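Local coordinates for farnesyltransferase, putative (Trypanosoma cruzi, PDB 3WCA), which is a squalene synthase that probably condenses two farnesyl diphosphate molecules into squalene, using magnesium and NAD(P)H, at residues 33-38 with 56-61; 67-72 with 109-114; 331-336 with 352-357. The protein carries 1 engineered substitution. One frame throughout, in Å; residues are numbered along the deposited sequence.

Contacts 1 and 2 are neighbours on helix 51-72: contact 1 sets its N-terminal half against helix 26-38, and contact 2 sets its C-terminal end against helix 105-112. Their centres lie about 12 Å apart, and they touch where I34 packs on L110. Contact 3 joins helices 322-338 and 347-362 on the opposite side of the chain's centre, about 33 Å from contact 1 and about 38 Å from contact 2, centre to centre. All three are apolar across the interface. In contact 1 a pocket tyrosine does much of the work, and burial is mixed; contact 2 packs buried aliphatic groups behind the magnesium ligands; contact 3 is buried aliphatic packing away from the annotated sites.

Contact 1 of 3, residues 33-38 with 56-61; sequences DILQAV and AVCIFY
L35 and V38, about one turn apart on helix 26-38, meet C58 and Y61 of helix 51-72. The short axes of 33-38 and 56-61 approach to 10.5 Å at an angle of 56°, and the backbones come nearest where the CA atoms of L35 and C58 are 7.4 Å apart. Ahead of them in sequence, I34 turns to helix 105-112, where R106 also touches it.

L35 then divides its two methyls between two partners. CD2 meets the sulfur of the cysteine, with L35 CD2 at 3.9 Å from C58 SG. CD1 comes at the tyrosine ring obliquely, and L35 CD1 lies 3.2 Å from Y61 CD2, a separation shorter than two carbons normally keep, so the exact value is doubtful. The isobutyl group reaches this position because CG is anti to the backbone N (chi1 169°), carrying the branch out from the helix. I46, in a loop, lies against both L35 and C58.

The protein is built almost wholly of helices, in keeping with the isoprenoid synthase fold of the phytoene/squalene synthase family, and here its first helix leans on the one that carries magnesium ligands. Y61 is part of the pocket for the farnesyl thiodiphosphate, which touches it, and its ring also stacks with F42.

Next along the chain comes V38, which approaches the phenol end of that ring on the same CD2/CE2 half that the leucine meets. Its CG1 sits at the edge, near the ring plane, with V38 CG1 at 3.7 Å from Y61 OH and 4.1 Å from Y61 CE2.

Contact 2 of 3, residues 67-72 with 109-114; sequences LDTVED and ELLERY
T69 OG1, the hydroxyl on the residue that meets L111, is hydrogen-bonded to the carbonyl oxygen of R65 one turn earlier and weakly to OE1 of E107. The R65 bond probably steadies the side chain. With OG1 lying beside the backbone N (chi1 -64°), it can turn back along its own helix, and the methyl CG2 is left to face helix 105-112.

That methyl carries the contact. T69 CG2 and L111 CD1 meet tip to tip at 3.6 Å, and the same L111 CD1 is 4.1 Å from T69 CB. V70 adds a looser touch, with V70 CG2 at 4.4 Å from L111 CD1. One leucine methyl therefore fits against the flank of helix 51-72, close to where helix 105-112 gives way to the turn at R113. On another side of that second helix, E109 forms a salt bridge with R106 and one with R113 whose hydrogen bond is weak.

Residues 68-72 spell the aspartate-rich DxxED motif of this family, whose D68, E71 and D72 bind magnesium. Both carboxylate oxygens of D68 lie 2.8 Å from D72 OD2, a closeness of acceptors consistent with a shared metal. In the second shell, Y160 holds E71 and R219 pairs with D72. The T69 side chain is about 9 Å from the magnesium ion: the flank that the motif helix offers for packing is apolar, while its acids, on another flank, have the metal and charged partners.

Contact 3 of 3, residues 331-336 with 352-357; sequences TYTLRL and HLVNDA
T333 meets helix 347-362 through its methyl: T333 CG2 lies 3.8 Å from V354 CG1 and 4.2 Å from A357 CB. The two branched side chains run past one another, the threonine methyl lying beside the valine; A357, a turn further on, is also within contact. Small groups let the backbones come close, with the CA atoms of T333 and V354 6.7 Å apart.

What sets the threonine up is its hydroxyl. T333 OG1 is hydrogen-bonded to the carbonyl oxygen of L329, one turn earlier on the same helix, which satisfies the polar atom locally. OG1 lies beside the backbone N (chi1 -61°), leaving CG2 to face helix 347-362. V354 extends CG1 anti to its backbone N, at 166°.

Further out, I358 and M361 of helix 347-362 also lie on T333, and M288 of helix 274-294 touches it as well. Y332 turns to helices 274-294 and 309-318, while L353 packs on A255 and L258 of helix 243-258, so this pair of C-terminal helices is laid against three others of the all-helical bundle.

Contact 1 of 3, residues 33-38 with 56-61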
loop_
_atom_site.group_PDB
_atom_site.type_symbol
_atom_site.label_atom_id
_atom_site.label_comp_id
_atom_site.label_asym_id
_atom_site.label_seq_id
_atom_site.Cartn_x
_atom_site.Cartn_y
_atom_site.Cartn_z
ATOM N N ASP A 33 7.822 10.839 15.608
ATOM C CA ASP A 33 9.140 11.216 15.114
ATOM C C ASP A 33 9.745 10.102 14.277
ATOM O O ASP A 33 10.365 10.355 13.244
ATOM C CB ASP A 33 10.077 11.535 16.277
ATOM C CG ASP A 33 10.076 13.002 16.642
ATOM O OD1 ASP A 33 8.984 13.616 16.670
ATOM O OD2 ASP A 33 11.173 13.541 16.912
ATOM N N ILE A 34 9.571 8.861 14.715
ATOM C CA ILE A 34 10.133 7.759 13.962
ATOM C C ILE A 34 9.300 7.596 12.697
ATOM O O ILE A 34 9.823 7.286 11.634
ATOM C CB ILE A 34 10.158 6.453 14.813
ATOM C CG1 ILE A 34 11.177 5.478 14.228
ATOM C CG2 ILE A 34 8.794 5.818 14.871
ATOM C CD1 ILE A 34 12.621 5.917 14.436
ATOM N N LEU A 35 7.999 7.840 12.814
ATOM C CA LEU A 35 7.093 7.742 11.678
ATOM C C LEU A 35 7.559 8.665 10.557
ATOM O O LEU A 35 7.604 8.282 9.391
ATOM C CB LEU A 35 5.685 8.148 12.105
ATOM C CG LEU A 35 4.688 8.339 10.966
ATOM C CD1 LEU A 35 4.455 7.011 10.292
ATOM C CD2 LEU A 35 3.388 8.905 11.493
ATOM N N GLN A 36 7.900 9.892 10.925
ATOM C CA GLN A 36 8.356 10.884 9.965
ATOM C C GLN A 36 9.656 10.497 9.264
ATOM O O GLN A 36 9.868 10.838 8.101
ATOM C CB GLN A 36 8.520 12.227 10.677
ATOM C CG GLN A 36 9.431 13.218 9.983
ATOM C CD GLN A 36 9.358 14.581 10.631
ATOM O OE1 GLN A 36 8.377 15.312 10.453
ATOM N NE2 GLN A 36 10.384 14.928 11.407
ATOM N N ALA A 37 10.521 9.781 9.975
ATOM C CA ALA A 37 11.799 9.364 9.422
ATOM C C ALA A 37 11.655 8.087 8.606
ATOM O O ALA A 37 12.242 7.948 7.537
ATOM C CB ALA A 37 12.802 9.151 10.549
ATOM N N VAL A 38 10.858 7.165 9.124
ATOM C CA VAL A 38 10.629 5.875 8.486
ATOM C C VAL A 38 9.671 5.912 7.290
ATOM O O VAL A 38 9.647 4.979 6.483
ATOM C CB VAL A 38 10.132 4.860 9.556
ATOM C CG1 VAL A 38 9.131 3.890 8.974
ATOM C CG2 VAL A 38 11.326 4.106 10.123
ATOM N N ALA A 56 -3.819 6.148 17.317
ATOM C CA ALA A 56 -4.064 4.733 17.078
ATOM C C ALA A 56 -3.494 4.299 15.723
ATOM O O ALA A 56 -2.831 3.262 15.618
ATOM C CB ALA A 56 -5.552 4.457 17.134
ATOM N N VAL A 57 -3.756 5.091 14.688
ATOM C CA VAL A 57 -3.259 4.777 13.355
ATOM C C VAL A 57 -1.733 4.888 13.296
ATOM O O VAL A 57 -1.072 4.076 12.644
ATOM C CB VAL A 57 -3.913 5.687 12.300
ATOM C CG1 VAL A 57 -3.174 5.596 10.980
ATOM C CG2 VAL A 57 -5.353 5.271 12.108
ATOM N N CYS A 58 -1.164 5.870 13.987
ATOM C CA CYS A 58 0.289 6.012 13.985
ATOM C C CYS A 58 0.994 4.809 14.619
ATOM O O CYS A 58 2.026 4.346 14.126
ATOM C CB CYS A 58 0.712 7.272 14.726
ATOM S SG CYS A 58 2.478 7.341 14.976
ATOM N N ILE A 59 0.439 4.319 15.724
ATOM C CA ILE A 59 1.009 3.171 16.421
ATOM C C ILE A 59 0.809 1.904 15.592
ATOM O O ILE A 59 1.679 1.033 15.548
ATOM C CB ILE A 59 0.348 2.981 17.801
ATOM C CG1 ILE A 59 0.554 4.236 18.639
ATOM C CG2 ILE A 59 0.935 1.754 18.506
ATOM C CD1 ILE A 59 2.002 4.708 18.664
ATOM N N PHE A 60 -0.359 1.815 14.963
ATOM C CA PHE A 60 -0.721 0.701 14.102
ATOM C C PHE A 60 0.312 0.575 12.983
ATOM O O PHE A 60 0.818 -0.516 12.694
ATOM C CB PHE A 60 -2.104 0.967 13.507
ATOM C CG PHE A 60 -2.546 -0.046 12.494
ATOM C CD1 PHE A 60 -2.308 -1.408 12.696
ATOM C CD2 PHE A 60 -3.302 0.351 11.386
ATOM C CE1 PHE A 60 -2.831 -2.366 11.812
ATOM C CE2 PHE A 60 -3.827 -0.593 10.500
ATOM C CZ PHE A 60 -3.593 -1.963 10.718
ATOM N N TYR A 61 0.618 1.712 12.363
ATOM C CA TYR A 61 1.582 1.773 11.279
ATOM C C TYR A 61 2.985 1.378 11.718
ATOM O O TYR A 61 3.694 0.697 10.984
ATOM C CB TYR A 61 1.619 3.184 10.687
ATOM C CG TYR A 61 2.739 3.396 9.696
ATOM C CD1 TYR A 61 2.560 3.141 8.336
ATOM C CD2 TYR A 61 4.000 3.807 10.130
ATOM C CE1 TYR A 61 3.613 3.289 7.428
ATOM C CE2 TYR A 61 5.059 3.953 9.239
ATOM C CZ TYR A 61 4.863 3.692 7.891
ATOM O OH TYR A 61 5.933 3.813 7.030
#

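Contact 2 of 3, residues 67-72 with 109-114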
loop_
_atom_site.group_PDB
_atom_site.type_symbol
_atom_site.label_atom_id
_atom_site.label_comp_id
_atom_site.label_asym_id
_atom_site.label_seq_id
_atom_site.Cartn_x
_atom_site.Cartn_y
_atom_site.Cartn_z
ATOM N N LEU A 67 7.312 -5.145 11.589
ATOM C CA LEU A 67 7.222 -6.443 10.911
ATOM C C LEU A 67 7.930 -6.383 9.570
ATOM O O LEU A 67 8.729 -7.267 9.223
ATOM C CB LEU A 67 5.772 -6.839 10.628
ATOM C CG LEU A 67 4.848 -7.234 11.770
ATOM C CD1 LEU A 67 3.487 -7.624 11.197
ATOM C CD2 LEU A 67 5.470 -8.380 12.541
ATOM N N ASP A 68 7.604 -5.346 8.806
ATOM C CA ASP A 68 8.181 -5.170 7.489
ATOM C C ASP A 68 9.699 -5.146 7.551
ATOM O O ASP A 68 10.375 -5.704 6.689
ATOM C CB ASP A 68 7.677 -3.876 6.856
ATOM C CG ASP A 68 8.184 -3.696 5.453
ATOM O OD1 ASP A 68 7.769 -4.481 4.576
ATOM O OD2 ASP A 68 9.008 -2.786 5.228
ATOM N N THR A 69 10.230 -4.493 8.578
ATOM C CA THR A 69 11.669 -4.386 8.751
ATOM C C THR A 69 12.316 -5.764 8.943
ATOM O O THR A 69 13.428 -6.007 8.469
ATOM C CB THR A 69 11.995 -3.458 9.940
ATOM O OG1 THR A 69 11.523 -2.140 9.642
ATOM C CG2 THR A 69 13.485 -3.399 10.192
ATOM N N VAL A 70 11.625 -6.668 9.632
ATOM C CA VAL A 70 12.165 -8.010 9.828
ATOM C C VAL A 70 12.069 -8.792 8.508
ATOM O O VAL A 70 13.029 -9.432 8.076
ATOM C CB VAL A 70 11.401 -8.773 10.937
ATOM C CG1 VAL A 70 11.906 -10.213 11.025
ATOM C CG2 VAL A 70 11.589 -8.072 12.273
ATOM N N GLU A 71 10.913 -8.720 7.860
ATOM C CA GLU A 71 10.703 -9.420 6.603
ATOM C C GLU A 71 11.679 -9.000 5.505
ATOM O O GLU A 71 12.130 -9.838 4.716
ATOM C CB GLU A 71 9.273 -9.198 6.108
ATOM C CG GLU A 71 9.023 -9.711 4.694
ATOM C CD GLU A 71 7.758 -9.144 4.076
ATOM O OE1 GLU A 71 7.519 -7.927 4.227
ATOM O OE2 GLU A 71 7.014 -9.907 3.426
ATOM N N ASP A 72 12.011 -7.710 5.458
ATOM C CA ASP A 72 12.901 -7.194 4.420
ATOM C C ASP A 72 14.403 -7.265 4.660
ATOM O O ASP A 72 15.179 -7.063 3.728
ATOM C CB ASP A 72 12.519 -5.748 4.067
ATOM C CG ASP A 72 11.158 -5.657 3.392
ATOM O OD1 ASP A 72 10.858 -6.529 2.548
ATOM O OD2 ASP A 72 10.392 -4.715 3.695
ATOM N N GLU A 109 16.441 1.619 14.461
ATOM C CA GLU A 109 16.146 2.347 15.691
ATOM C C GLU A 109 14.731 2.053 16.197
ATOM O O GLU A 109 14.497 1.995 17.404
ATOM C CB GLU A 109 16.299 3.846 15.442
ATOM C CG GLU A 109 16.298 4.709 16.693
ATOM C CD GLU A 109 16.300 6.189 16.351
ATOM O OE1 GLU A 109 16.905 6.555 15.322
ATOM O OE2 GLU A 109 15.707 6.987 17.108
ATOM N N LEU A 110 13.792 1.877 15.269
ATOM C CA LEU A 110 12.406 1.588 15.633
ATOM C C LEU A 110 12.344 0.315 16.472
ATOM O O LEU A 110 11.664 0.258 17.498
ATOM C CB LEU A 110 11.551 1.415 14.375
ATOM C CG LEU A 110 10.111 0.924 14.557
ATOM C CD1 LEU A 110 9.326 1.872 15.440
ATOM C CD2 LEU A 110 9.450 0.805 13.188
ATOM N N LEU A 111 13.067 -0.704 16.034
ATOM C CA LEU A 111 13.077 -1.959 16.758
ATOM C C LEU A 111 13.868 -1.899 18.065
ATOM O O LEU A 111 13.423 -2.441 19.067
ATOM C CB LEU A 111 13.607 -3.072 15.854
ATOM C CG LEU A 111 12.649 -3.416 14.710
ATOM C CD1 LEU A 111 13.347 -4.313 13.706
ATOM C CD2 LEU A 111 11.409 -4.099 15.270
ATOM N N GLU A 112 15.023 -1.233 18.062
ATOM C CA GLU A 112 15.845 -1.137 19.272
ATOM C C GLU A 112 15.155 -0.356 20.381
ATOM O O GLU A 112 15.260 -0.707 21.556
ATOM C CB GLU A 112 17.195 -0.493 18.959
ATOM C CG GLU A 112 17.996 -1.244 17.912
ATOM C CD GLU A 112 19.307 -0.569 17.575
ATOM O OE1 GLU A 112 19.314 0.666 17.409
ATOM O OE2 GLU A 112 20.329 -1.277 17.462
ATOM N N ARG A 113 14.450 0.707 20.010
ATOM C CA ARG A 113 13.736 1.516 20.987
ATOM C C ARG A 113 12.244 1.252 20.836
ATOM O O ARG A 113 11.419 2.141 21.039
ATOM C CB ARG A 113 14.035 3.000 20.765
ATOM C CG ARG A 113 15.493 3.368 20.987
ATOM C CD ARG A 113 15.741 4.849 20.731
ATOM N NE ARG A 113 15.104 5.720 21.718
ATOM C CZ ARG A 113 14.970 7.034 21.569
ATOM N NH1 ARG A 113 15.426 7.625 20.473
ATOM N NH2 ARG A 113 14.386 7.760 22.514
ATOM N N TYR A 114 11.912 0.012 20.494
ATOM C CA TYR A 114 10.528 -0.403 20.293
ATOM C C TYR A 114 9.672 -0.239 21.549
ATOM O O TYR A 114 8.450 -0.394 21.505
ATOM C CB TYR A 114 10.495 -1.861 19.833
ATOM C CG TYR A 114 9.173 -2.301 19.242
ATOM C CD1 TYR A 114 8.776 -1.871 17.973
ATOM C CD2 TYR A 114 8.331 -3.166 19.939
ATOM C CE1 TYR A 114 7.577 -2.298 17.411
ATOM C CE2 TYR A 114 7.130 -3.598 19.387
ATOM C CZ TYR A 114 6.762 -3.163 18.121
ATOM O OH TYR A 114 5.595 -3.612 17.560
#

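Contact 3 of 3, residues 331-336 with 352-357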
loop_
_atom_site.group_PDB
_atom_site.type_symbol
_atom_site.label_atom_id
_atom_site.label_comp_id
_atom_site.label_asym_id
_atom_site.label_seq_id
_atom_site.Cartn_x
_atom_site.Cartn_y
_atom_site.Cartn_z
ATOM N N THR A 331 -10.135 12.657 -13.977
ATOM C CA THR A 331 -9.101 13.345 -14.742
ATOM C C THR A 331 -7.874 12.470 -14.986
ATOM O O THR A 331 -7.386 12.381 -16.112
ATOM C CB THR A 331 -8.622 14.628 -14.033
ATOM O OG1 THR A 331 -9.678 15.597 -14.024
ATOM C CG2 THR A 331 -7.420 15.208 -14.752
ATOM N N TYR A 332 -7.361 11.849 -13.929
ATOM C CA TYR A 332 -6.196 10.992 -14.070
ATOM C C TYR A 332 -6.529 9.726 -14.846
ATOM O O TYR A 332 -5.729 9.253 -15.644
ATOM C CB TYR A 332 -5.624 10.650 -12.699
ATOM C CG TYR A 332 -4.835 11.795 -12.109
ATOM C CD1 TYR A 332 -3.682 12.261 -12.736
ATOM C CD2 TYR A 332 -5.267 12.444 -10.952
ATOM C CE1 TYR A 332 -2.973 13.347 -12.228
ATOM C CE2 TYR A 332 -4.572 13.535 -10.435
ATOM C CZ TYR A 332 -3.430 13.981 -11.071
ATOM O OH TYR A 332 -2.734 15.050 -10.550
ATOM N N THR A 333 -7.713 9.177 -14.616
ATOM C CA THR A 333 -8.126 7.981 -15.329
ATOM C C THR A 333 -8.167 8.297 -16.819
ATOM O O THR A 333 -7.765 7.478 -17.645
ATOM C CB THR A 333 -9.526 7.516 -14.899
ATOM O OG1 THR A 333 -9.525 7.211 -13.498
ATOM C CG2 THR A 333 -9.940 6.279 -15.704
ATOM N N LEU A 334 -8.663 9.482 -17.160
ATOM C CA LEU A 334 -8.746 9.887 -18.561
ATOM C C LEU A 334 -7.362 10.140 -19.157
ATOM O O LEU A 334 -7.171 9.995 -20.365
ATOM C CB LEU A 334 -9.619 11.143 -18.717
ATOM C CG LEU A 334 -11.129 11.022 -18.462
ATOM C CD1 LEU A 334 -11.796 12.390 -18.569
ATOM C CD2 LEU A 334 -11.735 10.069 -19.471
ATOM N N ARG A 335 -6.401 10.529 -18.320
ATOM C CA ARG A 335 -5.041 10.771 -18.800
ATOM C C ARG A 335 -4.371 9.439 -19.117
ATOM O O ARG A 335 -3.565 9.344 -20.047
ATOM C CB ARG A 335 -4.190 11.509 -17.756
ATOM C CG ARG A 335 -4.282 13.026 -17.809
ATOM C CD ARG A 335 -3.852 13.582 -19.170
ATOM N NE ARG A 335 -2.414 13.470 -19.415
ATOM C CZ ARG A 335 -1.804 13.926 -20.506
ATOM N NH1 ARG A 335 -2.504 14.522 -21.461
ATOM N NH2 ARG A 335 -0.489 13.806 -20.635
ATOM N N LEU A 336 -4.693 8.425 -18.322
ATOM C CA LEU A 336 -4.126 7.107 -18.507
ATOM C C LEU A 336 -4.580 6.593 -19.875
ATOM O O LEU A 336 -3.759 6.223 -20.711
ATOM C CB LEU A 336 -4.594 6.177 -17.371
ATOM C CG LEU A 336 -3.959 4.791 -17.201
ATOM C CD1 LEU A 336 -4.172 4.269 -15.770
ATOM C CD2 LEU A 336 -4.562 3.833 -18.204
ATOM N N HIS A 352 -12.138 -1.174 -21.544
ATOM C CA HIS A 352 -13.301 -1.507 -20.726
ATOM C C HIS A 352 -12.996 -1.284 -19.253
ATOM O O HIS A 352 -13.897 -1.021 -18.464
ATOM C CB HIS A 352 -13.748 -2.955 -20.945
ATOM C CG HIS A 352 -12.885 -3.967 -20.264
ATOM N ND1 HIS A 352 -13.349 -4.783 -19.254
ATOM C CD2 HIS A 352 -11.581 -4.287 -20.436
ATOM C CE1 HIS A 352 -12.367 -5.560 -18.832
ATOM N NE2 HIS A 352 -11.283 -5.279 -19.533
ATOM N N LEU A 353 -11.728 -1.390 -18.878
ATOM C CA LEU A 353 -11.350 -1.167 -17.490
ATOM C C LEU A 353 -11.462 0.316 -17.159
ATOM O O LEU A 353 -11.851 0.681 -16.052
ATOM C CB LEU A 353 -9.933 -1.668 -17.242
ATOM C CG LEU A 353 -9.819 -3.192 -17.215
ATOM C CD1 LEU A 353 -8.367 -3.601 -17.276
ATOM C CD2 LEU A 353 -10.478 -3.719 -15.958
ATOM N N VAL A 354 -11.121 1.165 -18.127
ATOM C CA VAL A 354 -11.213 2.604 -17.936
ATOM C C VAL A 354 -12.687 2.975 -17.846
ATOM O O VAL A 354 -13.088 3.751 -16.973
ATOM C CB VAL A 354 -10.559 3.384 -19.108
ATOM C CG1 VAL A 354 -10.966 4.849 -19.051
ATOM C CG2 VAL A 354 -9.047 3.280 -19.024
ATOM N N ASN A 355 -13.497 2.400 -18.735
ATOM C CA ASN A 355 -14.931 2.678 -18.746
ATOM C C ASN A 355 -15.603 2.236 -17.456
ATOM O O ASN A 355 -16.510 2.910 -16.975
ATOM C CB ASN A 355 -15.607 2.021 -19.954
ATOM C CG ASN A 355 -15.269 2.723 -21.259
ATOM O OD1 ASN A 355 -15.456 3.933 -21.387
ATOM N ND2 ASN A 355 -14.772 1.968 -22.234
ATOM N N ASP A 356 -15.173 1.104 -16.899
ATOM C CA ASP A 356 -15.737 0.640 -15.633
ATOM C C ASP A 356 -15.418 1.640 -14.528
ATOM O O ASP A 356 -16.271 1.950 -13.701
ATOM C CB ASP A 356 -15.160 -0.712 -15.223
ATOM C CG ASP A 356 -15.822 -1.856 -15.925
ATOM O OD1 ASP A 356 -17.042 -1.746 -16.175
ATOM O OD2 ASP A 356 -15.134 -2.860 -16.212
ATOM N N ALA A 357 -14.178 2.131 -14.521
ATOM C CA ALA A 357 -13.730 3.090 -13.521
ATOM C C ALA A 357 -14.490 4.411 -13.636
ATOM O O ALA A 357 -15.055 4.896 -12.665
ATOM C CB ALA A 357 -12.223 3.336 -13.674
#